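Local coordinates for protein PKS (Streptomyces sp. CNQ431, PDB 5YDA) that probably transfers acyl building blocks of broad variety to a carrier protein, as the acyltransferase domain of the SpnD polyketide synthase that makes splenocin, at residues A[31-35]-A[66-71]; A[111-117]-A[368-374]; A[194-200]-A[323-328]; A[255-261]-A[350-356]; A[267-271]-A[296-301]. All coordinates share one frame; numbering follows the deposited sequence.

Overall arrangement
Contact 1 stands apart, in the small two-stranded unit formed early in the chain; its centre lies about 25 Å from that of contact 2 and about 51 Å from that of contact 5, and it closes before the others open. The other four belong to the acyltransferase domain. There contacts 3, 4 and 5 are nested inside the loop closed by contact 2, the segments of 3 and 4 alternate, and contact 5 lies within both. Contacts 2 and 3, centres 9 Å apart, share the mixed sheet holding strands 112-116 and 195-198. Contacts 4 and 5, centres 12 Å apart, share the antiparallel sheet holding 254-261 and 264-269. Contact 3 touches contacts 4 and 5, placing the probable active site between the two sheets.

Contact 1. Residues A[31-35]-A[66-71]; sequences RLVLP and VAGALR
The carbonyl oxygen of V33 is gripped by both terminal nitrogens of R71, with NH1 2.9 Å and NH2 3.1 Å from V33 O. The oxygen lies at the edge of the guanidinium group, only 6° out of its plane. NH1 meets the carbonyl almost head-on, while NH2 comes in at a more bent angle. R71 reaches this far because its chain runs extended from CG to NE, and NH1 also gives a bond of 2.9 Å to A67 O, one turn back on its own helix. Here the donor stands above the carbonyl plane. L32 and L34 pair through their backbones with strand 79-85, so V33 O points off the other edge of the sheet, where an arginine with several N-H groups can supply what a further strand would.

Apolar groups pack beside this polar grip. L34 CD2 rests 3.8 Å from A67 CB, and L32 CD1 touches the same methyl at 4.0 Å; alanine is small enough to let helix and strand approach. Next to them P35 CD packs 3.8 Å from L70 CB and 3.6 Å from R71 NH1, the proline and arginine side chains crossing at about a right angle.

R71 NH2 also binds P428 O near the chain's end, so one probably cationic group ties together the strand, helix 63-72 and the returning C-terminal tail through backbone carbonyls of V33, A67 and P428.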
# COMPACT_ATOMS: atom_id res chain seq x y z
N ARG A 31 8.58 -20.41 8.56
CA ARG A 31 9.24 -19.58 7.56
C ARG A 31 10.22 -18.60 8.20
O ARG A 31 9.88 -17.90 9.16
CB ARG A 31 8.21 -18.83 6.73
CG ARG A 31 8.78 -18.02 5.58
CD ARG A 31 7.64 -17.44 4.72
NE ARG A 31 6.91 -18.48 4.00
CZ ARG A 31 5.67 -18.88 4.30
NH1 ARG A 31 5.01 -18.32 5.32
NH2 ARG A 31 5.10 -19.85 3.58
N LEU A 32 11.43 -18.55 7.66
CA LEU A 32 12.49 -17.68 8.16
C LEU A 32 13.17 -16.97 7.00
O LEU A 32 13.15 -17.45 5.86
CB LEU A 32 13.53 -18.48 8.96
CG LEU A 32 13.05 -19.08 10.28
CD1 LEU A 32 14.11 -20.01 10.85
CD2 LEU A 32 12.70 -17.96 11.28
N VAL A 33 13.78 -15.84 7.32
CA VAL A 33 14.56 -15.05 6.36
C VAL A 33 16.03 -15.32 6.62
O VAL A 33 16.49 -15.24 7.76
CB VAL A 33 14.24 -13.55 6.51
CG1 VAL A 33 15.00 -12.74 5.47
CG2 VAL A 33 12.74 -13.32 6.41
N LEU A 34 16.77 -15.64 5.55
CA LEU A 34 18.22 -15.85 5.64
C LEU A 34 18.95 -14.68 5.00
O LEU A 34 18.85 -14.49 3.78
CB LEU A 34 18.62 -17.16 4.96
CG LEU A 34 17.89 -18.43 5.40
CD1 LEU A 34 18.47 -19.63 4.70
CD2 LEU A 34 17.95 -18.60 6.91
N PRO A 35 19.71 -13.89 5.76
CA PRO A 35 20.46 -12.77 5.17
C PRO A 35 21.83 -13.19 4.67
O PRO A 35 22.51 -14.03 5.26
CB PRO A 35 20.61 -11.80 6.35
CG PRO A 35 20.73 -12.72 7.54
CD PRO A 35 19.83 -13.92 7.23
N VAL A 66 21.02 -21.95 11.27
CA VAL A 66 21.62 -21.18 10.19
C VAL A 66 21.11 -19.74 10.20
O VAL A 66 21.89 -18.79 10.02
CB VAL A 66 21.35 -21.88 8.84
CG1 VAL A 66 21.34 -20.90 7.70
CG2 VAL A 66 22.40 -22.94 8.61
N ALA A 67 19.81 -19.55 10.45
CA ALA A 67 19.23 -18.21 10.49
C ALA A 67 19.90 -17.35 11.55
O ALA A 67 20.25 -16.19 11.29
CB ALA A 67 17.73 -18.29 10.72
N GLY A 68 20.06 -17.89 12.76
CA GLY A 68 20.74 -17.14 13.81
C GLY A 68 22.21 -16.94 13.51
O GLY A 68 22.76 -15.85 13.71
N ALA A 69 22.87 -17.98 12.99
CA ALA A 69 24.29 -17.88 12.68
C ALA A 69 24.54 -16.84 11.60
O ALA A 69 25.54 -16.12 11.64
CB ALA A 69 24.83 -19.25 12.25
N LEU A 70 23.64 -16.77 10.61
CA LEU A 70 23.75 -15.76 9.56
C LEU A 70 23.55 -14.35 10.11
O LEU A 70 24.03 -13.39 9.50
CB LEU A 70 22.73 -16.04 8.46
CG LEU A 70 23.17 -16.53 7.07
CD1 LEU A 70 24.63 -16.88 7.00
CD2 LEU A 70 22.32 -17.70 6.65
N ARG A 71 22.85 -14.21 11.24
CA ARG A 71 22.63 -12.93 11.91
C ARG A 71 23.75 -12.57 12.87
O ARG A 71 24.31 -11.47 12.78
CB ARG A 71 21.31 -12.96 12.67
CG ARG A 71 20.08 -12.89 11.80
CD ARG A 71 18.89 -13.42 12.56
NE ARG A 71 17.63 -13.16 11.88
CZ ARG A 71 17.23 -13.78 10.77
NH1 ARG A 71 18.00 -14.70 10.20
NH2 ARG A 71 16.05 -13.47 10.23

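Contact 2. Residues A[111-117]-A[368-374]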
# COMPACT_ATOMS: atom_id res chain seq x y z
N LYS A 111 15.72 6.29 4.04
CA LYS A 111 14.39 6.61 4.52
C LYS A 111 13.37 5.62 3.95
O LYS A 111 13.60 4.97 2.93
CB LYS A 111 14.01 8.04 4.14
CG LYS A 111 14.97 9.10 4.63
CD LYS A 111 14.85 9.29 6.13
CE LYS A 111 15.87 10.28 6.64
NZ LYS A 111 16.42 9.86 7.96
N VAL A 112 12.22 5.52 4.63
CA VAL A 112 11.17 4.59 4.24
C VAL A 112 9.86 5.37 4.10
O VAL A 112 9.50 6.15 4.99
CB VAL A 112 11.01 3.46 5.28
CG1 VAL A 112 9.82 2.54 4.94
CG2 VAL A 112 12.31 2.67 5.39
N ALA A 113 9.13 5.12 3.01
CA ALA A 113 7.80 5.69 2.82
C ALA A 113 6.77 4.58 2.63
O ALA A 113 7.04 3.58 1.96
CB ALA A 113 7.78 6.65 1.63
N PHE A 114 5.59 4.76 3.22
CA PHE A 114 4.46 3.85 3.00
C PHE A 114 3.54 4.46 1.95
O PHE A 114 3.19 5.65 2.05
CB PHE A 114 3.67 3.60 4.29
CG PHE A 114 4.33 2.67 5.26
CD1 PHE A 114 5.55 2.07 4.97
CD2 PHE A 114 3.73 2.40 6.49
CE1 PHE A 114 6.15 1.22 5.89
CE2 PHE A 114 4.32 1.55 7.39
CZ PHE A 114 5.54 0.96 7.09
N LEU A 115 3.14 3.65 0.97
CA LEU A 115 2.18 4.06 -0.06
C LEU A 115 0.88 3.29 0.15
O LEU A 115 0.88 2.06 0.13
CB LEU A 115 2.74 3.80 -1.47
CG LEU A 115 3.76 4.80 -2.08
CD1 LEU A 115 4.89 5.18 -1.12
CD2 LEU A 115 4.36 4.26 -3.39
N LEU A 116 -0.23 4.03 0.31
CA LEU A 116 -1.51 3.45 0.73
C LEU A 116 -2.53 3.53 -0.40
O LEU A 116 -3.00 4.64 -0.71
CB LEU A 116 -2.04 4.18 1.96
CG LEU A 116 -1.41 4.08 3.36
CD1 LEU A 116 -1.14 2.63 3.82
CD2 LEU A 116 -0.19 4.95 3.49
N PRO A 117 -2.91 2.42 -1.03
CA PRO A 117 -3.80 2.50 -2.20
C PRO A 117 -5.22 2.91 -1.84
O PRO A 117 -5.65 2.86 -0.69
CB PRO A 117 -3.76 1.08 -2.79
CG PRO A 117 -3.00 0.24 -1.84
CD PRO A 117 -2.19 1.14 -0.96
N PRO A 368 13.20 8.01 -0.57
CA PRO A 368 13.05 6.84 0.30
C PRO A 368 12.73 5.57 -0.48
O PRO A 368 12.32 5.61 -1.64
CB PRO A 368 11.88 7.24 1.19
CG PRO A 368 11.00 8.04 0.27
CD PRO A 368 11.92 8.72 -0.74
N VAL A 369 12.98 4.44 0.18
CA VAL A 369 12.38 3.18 -0.24
C VAL A 369 10.86 3.34 -0.25
O VAL A 369 10.27 3.85 0.71
CB VAL A 369 12.83 2.04 0.68
CG1 VAL A 369 12.22 0.70 0.24
CG2 VAL A 369 14.37 1.93 0.75
N LEU A 370 10.23 2.92 -1.34
CA LEU A 370 8.78 3.05 -1.48
C LEU A 370 8.12 1.70 -1.18
O LEU A 370 8.34 0.72 -1.89
CB LEU A 370 8.42 3.52 -2.89
CG LEU A 370 9.09 4.81 -3.34
CD1 LEU A 370 8.56 5.23 -4.70
CD2 LEU A 370 8.86 5.91 -2.31
N VAL A 371 7.32 1.67 -0.11
CA VAL A 371 6.73 0.43 0.39
C VAL A 371 5.23 0.57 0.23
O VAL A 371 4.59 1.38 0.91
CB VAL A 371 7.11 0.16 1.85
CG1 VAL A 371 6.56 -1.19 2.31
CG2 VAL A 371 8.62 0.20 2.04
N GLU A 372 4.67 -0.20 -0.70
CA GLU A 372 3.23 -0.20 -0.90
C GLU A 372 2.59 -1.07 0.18
O GLU A 372 3.03 -2.20 0.41
CB GLU A 372 2.89 -0.73 -2.30
CG GLU A 372 1.42 -0.66 -2.62
CD GLU A 372 1.13 -0.47 -4.11
OE1 GLU A 372 2.06 -0.58 -4.96
OE2 GLU A 372 -0.05 -0.23 -4.44
N ILE A 373 1.57 -0.53 0.84
CA ILE A 373 0.90 -1.15 1.98
C ILE A 373 -0.51 -1.49 1.53
O ILE A 373 -1.38 -0.62 1.48
CB ILE A 373 0.86 -0.22 3.19
CG1 ILE A 373 2.27 0.21 3.59
CG2 ILE A 373 0.08 -0.85 4.37
CD1 ILE A 373 3.15 -0.94 3.88
N GLY A 374 -0.76 -2.76 1.26
CA GLY A 374 -2.06 -3.18 0.78
C GLY A 374 -1.89 -4.11 -0.40
O GLY A 374 -0.77 -4.32 -0.88
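Parallel strand pairing in the middle of the acyltransferase domain's mixed sheet joins V112-L116 to V369-E372. The ladder climbs in regular steps: A113 N bonds to V369 O at 2.9 Å, then V371 N to A113 O, L115 N to V371 O and I373 N to L115 O. The L115 N to V371 O step is 2.7 Å long. P117, which has no N-H to give, ends the run and lays its ring against the I373 carbonyl.

On one face of the sheet F114 CD1 runs alongside V371 CB, both side chains heading off the same way. I373 crosses the phenyl ring: folded at chi2 (-57°), it brings CD1 over the middle of the F114 face, 4.0 Å from the centroid and 11° off the ring normal, a CH-pi contact. L116 CD1 presses on I373 CB at 3.5 Å, and helix 169-188 packs on I373 from beyond. A113, L115 and L370 point to the other face. The small A113 leaves a place for P368 CG, 3.8 Å from its CB, and helices 355-366 and 378-387 lie over these residues.

E372 is a buried acid on that same face. Its OE1 is hydrogen-bonded to T380 OG1 and its OE2 to L379 N, near the start of helix 378-387. Branched and aromatic residues thus make both faces of this strand pair largely apolar, while the helix start would probably favour the acid's negative charge.

Contact 3. Residues A[194-200]-A[323-328]; sequences DALIGHS and IPYVTN
With chi1 at -53°, CG of N328 stands beside its own backbone N, and chi2 at 149° turns the amide so that both its ends face the chain of G198 to S200. ND2 gives a nearly straight bond of 2.8 Å to G198 O, which lies in the amide plane, and OD1 receives S200 N at 2.8 Å. Asparagine suits the place because it offers a donor and an acceptor side by side to a backbone that turns sharply. OD1 is also reached by H348 NE2, so the amide cannot easily flip.

Before this turn in the chain the strands pair in parallel, though more weakly: L196 N reaches P324 O at 3.1 Å and V326 N reaches L196 O at 3.2 Å. Farther along they part, and a water accepts from G198 N at 2.8 Å while standing 2.8 Å from V326 O. I197, its CG1 anti to the backbone N, sends CD1 to V326 CG2 at 3.6 Å; on the opposite face L196 CB meets Y325 CB at 3.9 Å.

S200, with phi at 58°, has the strained turn expected of a nucleophile elbow, and its OG bonds H298 and R225, consistent with the family's serine nucleophile. Strand 195-198 has strand 112-116 on its other edge, strand 332-333 continues the sheet beyond V326, helix 201-210 covers L196, and helix 355-366 packs against I197 and V326.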
# COMPACT_ATOMS: atom_id res chain seq x y z
N ASP A 194 9.18 6.91 7.56
CA ASP A 194 9.55 8.32 7.69
C ASP A 194 8.58 9.24 6.97
O ASP A 194 8.56 10.44 7.26
CB ASP A 194 10.97 8.53 7.16
CG ASP A 194 11.95 7.59 7.81
OD1 ASP A 194 12.22 7.80 9.02
OD2 ASP A 194 12.39 6.62 7.14
N ALA A 195 7.76 8.70 6.07
CA ALA A 195 6.78 9.51 5.37
C ALA A 195 5.67 8.59 4.86
O ALA A 195 5.85 7.38 4.72
CB ALA A 195 7.42 10.30 4.23
N LEU A 196 4.52 9.20 4.58
CA LEU A 196 3.34 8.48 4.14
C LEU A 196 2.72 9.21 2.95
O LEU A 196 2.74 10.45 2.88
CB LEU A 196 2.29 8.37 5.25
CG LEU A 196 2.79 7.76 6.57
CD1 LEU A 196 1.99 8.31 7.75
CD2 LEU A 196 2.66 6.25 6.50
N ILE A 197 2.16 8.44 2.04
CA ILE A 197 1.29 9.01 1.01
C ILE A 197 0.19 7.99 0.72
O ILE A 197 0.43 6.78 0.67
CB ILE A 197 2.08 9.40 -0.26
CG1 ILE A 197 1.19 10.19 -1.23
CG2 ILE A 197 2.64 8.17 -0.97
CD1 ILE A 197 1.95 10.71 -2.48
N GLY A 198 -1.04 8.49 0.58
CA GLY A 198 -2.17 7.66 0.24
C GLY A 198 -2.82 8.17 -1.03
O GLY A 198 -2.51 9.26 -1.53
N HIS A 199 -3.75 7.38 -1.56
CA HIS A 199 -4.52 7.75 -2.74
C HIS A 199 -5.98 7.76 -2.32
O HIS A 199 -6.57 6.69 -2.12
CB HIS A 199 -4.27 6.78 -3.89
CG HIS A 199 -4.75 7.29 -5.21
ND1 HIS A 199 -6.09 7.46 -5.50
CD2 HIS A 199 -4.07 7.69 -6.32
CE1 HIS A 199 -6.22 7.93 -6.73
NE2 HIS A 199 -5.01 8.09 -7.25
N SER A 200 -6.55 8.96 -2.17
CA SER A 200 -7.96 9.13 -1.82
C SER A 200 -8.26 8.43 -0.50
O SER A 200 -7.81 8.88 0.56
CB SER A 200 -8.86 8.60 -2.94
OG SER A 200 -10.16 9.17 -2.88
N ILE A 323 4.09 11.81 11.82
CA ILE A 323 4.90 11.38 10.69
C ILE A 323 4.50 12.24 9.51
O ILE A 323 3.31 12.43 9.27
CB ILE A 323 4.71 9.88 10.36
CG1 ILE A 323 4.98 9.01 11.58
CG2 ILE A 323 5.62 9.45 9.21
CD1 ILE A 323 4.52 7.59 11.38
N PRO A 324 5.44 12.83 8.77
CA PRO A 324 5.06 13.69 7.65
C PRO A 324 4.32 12.90 6.57
O PRO A 324 4.61 11.73 6.31
CB PRO A 324 6.40 14.21 7.12
CG PRO A 324 7.39 13.95 8.22
CD PRO A 324 6.90 12.74 8.96
N TYR A 325 3.36 13.56 5.93
CA TYR A 325 2.65 12.92 4.84
C TYR A 325 2.28 13.97 3.80
O TYR A 325 2.04 15.13 4.14
CB TYR A 325 1.41 12.19 5.35
CG TYR A 325 0.22 13.07 5.62
CD1 TYR A 325 -0.82 13.14 4.71
CD2 TYR A 325 0.13 13.84 6.79
CE1 TYR A 325 -1.93 13.92 4.95
CE2 TYR A 325 -0.99 14.63 7.03
CZ TYR A 325 -2.01 14.68 6.11
OH TYR A 325 -3.12 15.46 6.32
N VAL A 326 2.26 13.57 2.53
CA VAL A 326 1.84 14.49 1.48
C VAL A 326 0.38 14.22 1.17
O VAL A 326 -0.06 13.06 1.16
CB VAL A 326 2.73 14.39 0.22
CG1 VAL A 326 3.94 13.51 0.46
CG2 VAL A 326 1.94 14.00 -1.00
N THR A 327 -0.40 15.30 0.97
CA THR A 327 -1.82 15.16 0.69
C THR A 327 -2.08 15.22 -0.81
O THR A 327 -1.34 15.87 -1.56
CB THR A 327 -2.67 16.26 1.38
OG1 THR A 327 -1.99 17.52 1.28
N ASN A 328 -3.16 14.56 -1.22
CA ASN A 328 -3.57 14.62 -2.61
C ASN A 328 -4.06 16.01 -3.01
O ASN A 328 -4.15 16.30 -4.21
CB ASN A 328 -4.69 13.59 -2.87
CG ASN A 328 -4.34 12.18 -2.43
OD1 ASN A 328 -5.24 11.42 -2.05
ND2 ASN A 328 -3.04 11.80 -2.48
O HOH W 1 -2.08 11.07 1.00

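Contact 4. Residues A[255-261]-A[350-356]; sequences SLAAVNS and RRTVRFA
T352 can be followed outward from its CB, which sits 3.5 Å from L256 O. Its OG1 donates a hydrogen bond of 2.7 Å to that same carbonyl. The methyl, CG2, lies near L256 O and A257 O, has V259 CG2 4.1 Å away, and rests over one face of the R354 guanidinium, toward its rim and 3.6 Å above its plane. A threonine is apt here, since one branch serves a backbone oxygen and the other packs against V259 and R354. R354 comes back over it through a bend at chi2 (-82°).

Beside T352 the backbones are bridged once. V353 N gives to A257 O at 2.9 Å and V353 O takes V259 N at 2.8 Å. Then A356 N, in the first turn of its helix, bonds to V259 O at 3.0 Å, while the edge of the F355 ring meets N260 O.

Strand 254-261 also pairs with strand 264-269, with classic beta bulges at A257-A258 and at N260-S261. Helix 355-366 begins two residues after the bridge, with R354 at the N-cap position; helix 378-387 packs against N260 and F355, and N260 OD1 takes a hydrogen bond from H199 in the loop after strand 195-198.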
# COMPACT_ATOMS: atom_id res chain seq x y z
N SER A 255 -15.09 16.15 -14.37
CA SER A 255 -13.98 16.71 -13.61
C SER A 255 -12.79 15.77 -13.73
O SER A 255 -12.94 14.55 -13.88
CB SER A 255 -14.33 16.91 -12.11
OG SER A 255 -15.59 17.54 -11.93
N LEU A 256 -11.60 16.36 -13.66
CA LEU A 256 -10.37 15.61 -13.53
C LEU A 256 -10.30 15.06 -12.10
O LEU A 256 -10.09 15.82 -11.15
CB LEU A 256 -9.18 16.52 -13.84
CG LEU A 256 -7.78 15.92 -13.92
CD1 LEU A 256 -7.74 14.81 -14.96
CD2 LEU A 256 -6.75 17.00 -14.26
N ALA A 257 -10.47 13.75 -11.95
CA ALA A 257 -10.55 13.16 -10.62
C ALA A 257 -9.17 12.87 -10.03
O ALA A 257 -8.97 13.03 -8.82
CB ALA A 257 -11.40 11.89 -10.66
N ALA A 258 -8.20 12.47 -10.86
CA ALA A 258 -6.87 12.13 -10.35
C ALA A 258 -5.85 12.32 -11.46
O ALA A 258 -6.12 12.03 -12.62
CB ALA A 258 -6.80 10.68 -9.84
N VAL A 259 -4.66 12.79 -11.08
CA VAL A 259 -3.50 12.79 -11.96
C VAL A 259 -2.48 11.86 -11.31
O VAL A 259 -1.79 12.23 -10.36
CB VAL A 259 -2.93 14.20 -12.17
CG1 VAL A 259 -1.68 14.16 -13.06
CG2 VAL A 259 -4.00 15.09 -12.80
N ASN A 260 -2.39 10.64 -11.84
CA ASN A 260 -1.72 9.54 -11.14
C ASN A 260 -0.27 9.32 -11.56
O ASN A 260 0.56 9.00 -10.71
CB ASN A 260 -2.52 8.26 -11.34
CG ASN A 260 -3.83 8.29 -10.56
OD1 ASN A 260 -3.96 9.09 -9.63
ND2 ASN A 260 -4.79 7.47 -10.96
N SER A 261 0.06 9.48 -12.85
CA SER A 261 1.41 9.33 -13.38
C SER A 261 1.44 9.90 -14.80
O SER A 261 0.38 10.22 -15.36
CB SER A 261 1.85 7.86 -13.39
OG SER A 261 1.41 7.22 -14.57
N ARG A 350 -13.38 16.57 -2.65
CA ARG A 350 -13.92 17.20 -3.85
C ARG A 350 -12.89 17.36 -4.96
O ARG A 350 -13.24 17.28 -6.14
CB ARG A 350 -14.50 18.57 -3.48
CG ARG A 350 -14.92 19.42 -4.67
CD ARG A 350 -16.05 18.78 -5.44
NE ARG A 350 -16.42 19.56 -6.62
CZ ARG A 350 -15.71 19.60 -7.75
NH1 ARG A 350 -14.57 18.93 -7.88
NH2 ARG A 350 -16.13 20.34 -8.76
N ARG A 351 -11.63 17.57 -4.62
CA ARG A 351 -10.64 18.05 -5.57
C ARG A 351 -9.77 16.92 -6.12
O ARG A 351 -9.71 15.81 -5.58
CB ARG A 351 -9.77 19.12 -4.92
CG ARG A 351 -10.55 20.44 -4.74
CD ARG A 351 -9.74 21.54 -4.09
NE ARG A 351 -8.45 21.79 -4.72
CZ ARG A 351 -7.52 22.60 -4.21
NH1 ARG A 351 -7.77 23.24 -3.07
NH2 ARG A 351 -6.36 22.78 -4.82
N THR A 352 -9.11 17.24 -7.22
CA THR A 352 -8.26 16.31 -7.92
C THR A 352 -7.24 15.67 -6.98
O THR A 352 -6.60 16.36 -6.18
CB THR A 352 -7.55 17.04 -9.06
OG1 THR A 352 -8.53 17.69 -9.89
CG2 THR A 352 -6.70 16.06 -9.91
N VAL A 353 -7.11 14.35 -7.09
CA VAL A 353 -6.02 13.64 -6.42
C VAL A 353 -4.73 13.92 -7.20
O VAL A 353 -4.52 13.37 -8.30
CB VAL A 353 -6.31 12.14 -6.31
CG1 VAL A 353 -5.16 11.41 -5.67
CG2 VAL A 353 -7.58 11.90 -5.49
N ARG A 354 -3.87 14.76 -6.65
CA ARG A 354 -2.56 15.04 -7.25
C ARG A 354 -1.53 14.00 -6.78
O ARG A 354 -0.54 14.31 -6.13
CB ARG A 354 -2.12 16.45 -6.90
CG ARG A 354 -3.12 17.54 -7.31
CD ARG A 354 -2.96 17.90 -8.77
NE ARG A 354 -4.11 18.65 -9.30
CZ ARG A 354 -4.31 18.91 -10.59
NH1 ARG A 354 -5.38 19.59 -10.98
NH2 ARG A 354 -3.42 18.49 -11.49
N PHE A 355 -1.77 12.74 -7.15
CA PHE A 355 -0.88 11.69 -6.66
C PHE A 355 0.51 11.77 -7.30
O PHE A 355 1.53 11.63 -6.60
CB PHE A 355 -1.49 10.31 -6.90
CG PHE A 355 -0.66 9.21 -6.33
CD1 PHE A 355 -0.74 8.91 -4.98
CD2 PHE A 355 0.22 8.49 -7.12
CE1 PHE A 355 0.02 7.91 -4.44
CE2 PHE A 355 0.99 7.49 -6.58
CZ PHE A 355 0.89 7.19 -5.24
N ALA A 356 0.59 11.95 -8.62
CA ALA A 356 1.88 11.98 -9.30
C ALA A 356 2.77 13.09 -8.74
O ALA A 356 3.96 12.87 -8.47
CB ALA A 356 1.69 12.17 -10.81

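Contact 5. Residues A[267-271]-A[296-301]; sequences VAGDT and AAHSHV
A268 CB is met by three groups of the loop: S299 CB at 3.7 Å, A297 O at 3.7 Å and A296 CB at 3.9 Å. The alanine points into the loop's curve, where a single methyl fits among its neighbours. Next along the strand, G269 has no side chain, and its bare backbone is approached by two groups, V301 CG2 at 3.7 Å from G269 C and H300 CE1 at 3.9 Å from G269 CA.

The next shell holds these groups in place. S299 OG lies between its own backbone N and carbonyl carbon (chi1 82°), a position that turns it back into the loop: it donates to A296 O at 3.0 Å and accepts from V301 N at 3.2 Å, the second bond making an ST turn. The imidazole of H300 has V301 CG2 over one face, toward the rim, and its ND1 is hydrogen-bonded to S255 OG on the adjoining strand. D270, at the N-cap of the helix from T271, caps A273 N through OD1, while OD2 stays 4.4 Å from H300 NE2, near enough for the acid to influence the ring's ionisation if nothing screens it.

Farther round the loop, H298 has left-handed backbone angles; its ND1 bonds R351 O and its NE2 faces S200.

No hydrogen bond crosses between 267-271 and 296-301. Strand and loop meet by close van der Waals fit of small side chains; S299 OG shapes the loop, while the histidines bond outward, H298 among them.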
# COMPACT_ATOMS: atom_id res chain seq x y z
N VAL A 267 -11.03 10.46 -14.85
CA VAL A 267 -12.02 11.48 -15.13
C VAL A 267 -13.36 10.98 -14.60
O VAL A 267 -13.70 9.81 -14.77
CB VAL A 267 -12.11 11.82 -16.64
CG1 VAL A 267 -13.21 12.84 -16.89
CG2 VAL A 267 -10.77 12.39 -17.14
N ALA A 268 -14.10 11.87 -13.92
CA ALA A 268 -15.34 11.51 -13.25
C ALA A 268 -16.42 12.53 -13.58
O ALA A 268 -16.13 13.70 -13.84
CB ALA A 268 -15.16 11.43 -11.73
N GLY A 269 -17.67 12.09 -13.54
CA GLY A 269 -18.79 12.97 -13.79
C GLY A 269 -20.05 12.15 -13.96
O GLY A 269 -20.08 10.97 -13.59
N ASP A 270 -21.08 12.77 -14.55
CA ASP A 270 -22.29 11.98 -14.74
C ASP A 270 -22.07 10.99 -15.87
O ASP A 270 -21.21 11.17 -16.73
CB ASP A 270 -23.52 12.85 -15.00
CG ASP A 270 -23.37 13.71 -16.20
OD1 ASP A 270 -23.75 13.25 -17.33
OD2 ASP A 270 -22.92 14.86 -16.01
N THR A 271 -22.85 9.91 -15.84
CA THR A 271 -22.57 8.78 -16.71
C THR A 271 -22.68 9.16 -18.18
O THR A 271 -21.87 8.72 -19.00
CB THR A 271 -23.50 7.62 -16.37
OG1 THR A 271 -23.40 7.35 -14.96
CG2 THR A 271 -23.09 6.37 -17.12
N ALA A 296 -18.49 8.64 -8.76
CA ALA A 296 -17.71 9.74 -9.25
C ALA A 296 -17.00 10.55 -8.17
O ALA A 296 -17.22 11.72 -8.01
CB ALA A 296 -18.58 10.64 -10.09
N ALA A 297 -16.13 9.91 -7.43
CA ALA A 297 -15.38 10.61 -6.41
C ALA A 297 -14.51 11.70 -7.03
O ALA A 297 -14.11 11.62 -8.14
CB ALA A 297 -14.54 9.63 -5.66
N HIS A 298 -14.21 12.73 -6.27
CA HIS A 298 -13.37 13.83 -6.70
C HIS A 298 -13.84 14.62 -7.89
O HIS A 298 -13.07 15.05 -8.69
CB HIS A 298 -11.92 13.37 -6.90
CG HIS A 298 -11.37 12.62 -5.73
ND1 HIS A 298 -10.80 13.25 -4.66
CD2 HIS A 298 -11.33 11.31 -5.45
CE1 HIS A 298 -10.45 12.37 -3.77
NE2 HIS A 298 -10.76 11.18 -4.23
N SER A 299 -15.13 14.82 -7.97
CA SER A 299 -15.80 15.56 -9.04
C SER A 299 -17.00 16.33 -8.50
O SER A 299 -17.46 16.14 -7.36
CB SER A 299 -16.26 14.64 -10.17
OG SER A 299 -17.48 14.01 -9.87
N HIS A 300 -17.53 17.21 -9.36
CA HIS A 300 -18.69 18.03 -9.02
C HIS A 300 -19.88 17.17 -8.57
O HIS A 300 -20.72 17.64 -7.79
CB HIS A 300 -19.08 18.89 -10.22
CG HIS A 300 -19.54 18.08 -11.38
ND1 HIS A 300 -18.66 17.47 -12.26
CD2 HIS A 300 -20.78 17.72 -11.77
CE1 HIS A 300 -19.35 16.80 -13.16
NE2 HIS A 300 -20.64 16.92 -12.89
N VAL A 301 -19.96 15.92 -9.02
CA VAL A 301 -21.05 15.03 -8.62
C VAL A 301 -21.18 14.91 -7.09
O VAL A 301 -22.25 14.61 -6.57
CB VAL A 301 -20.87 13.64 -9.27
CG1 VAL A 301 -21.91 12.65 -8.76
CG2 VAL A 301 -20.95 13.75 -10.80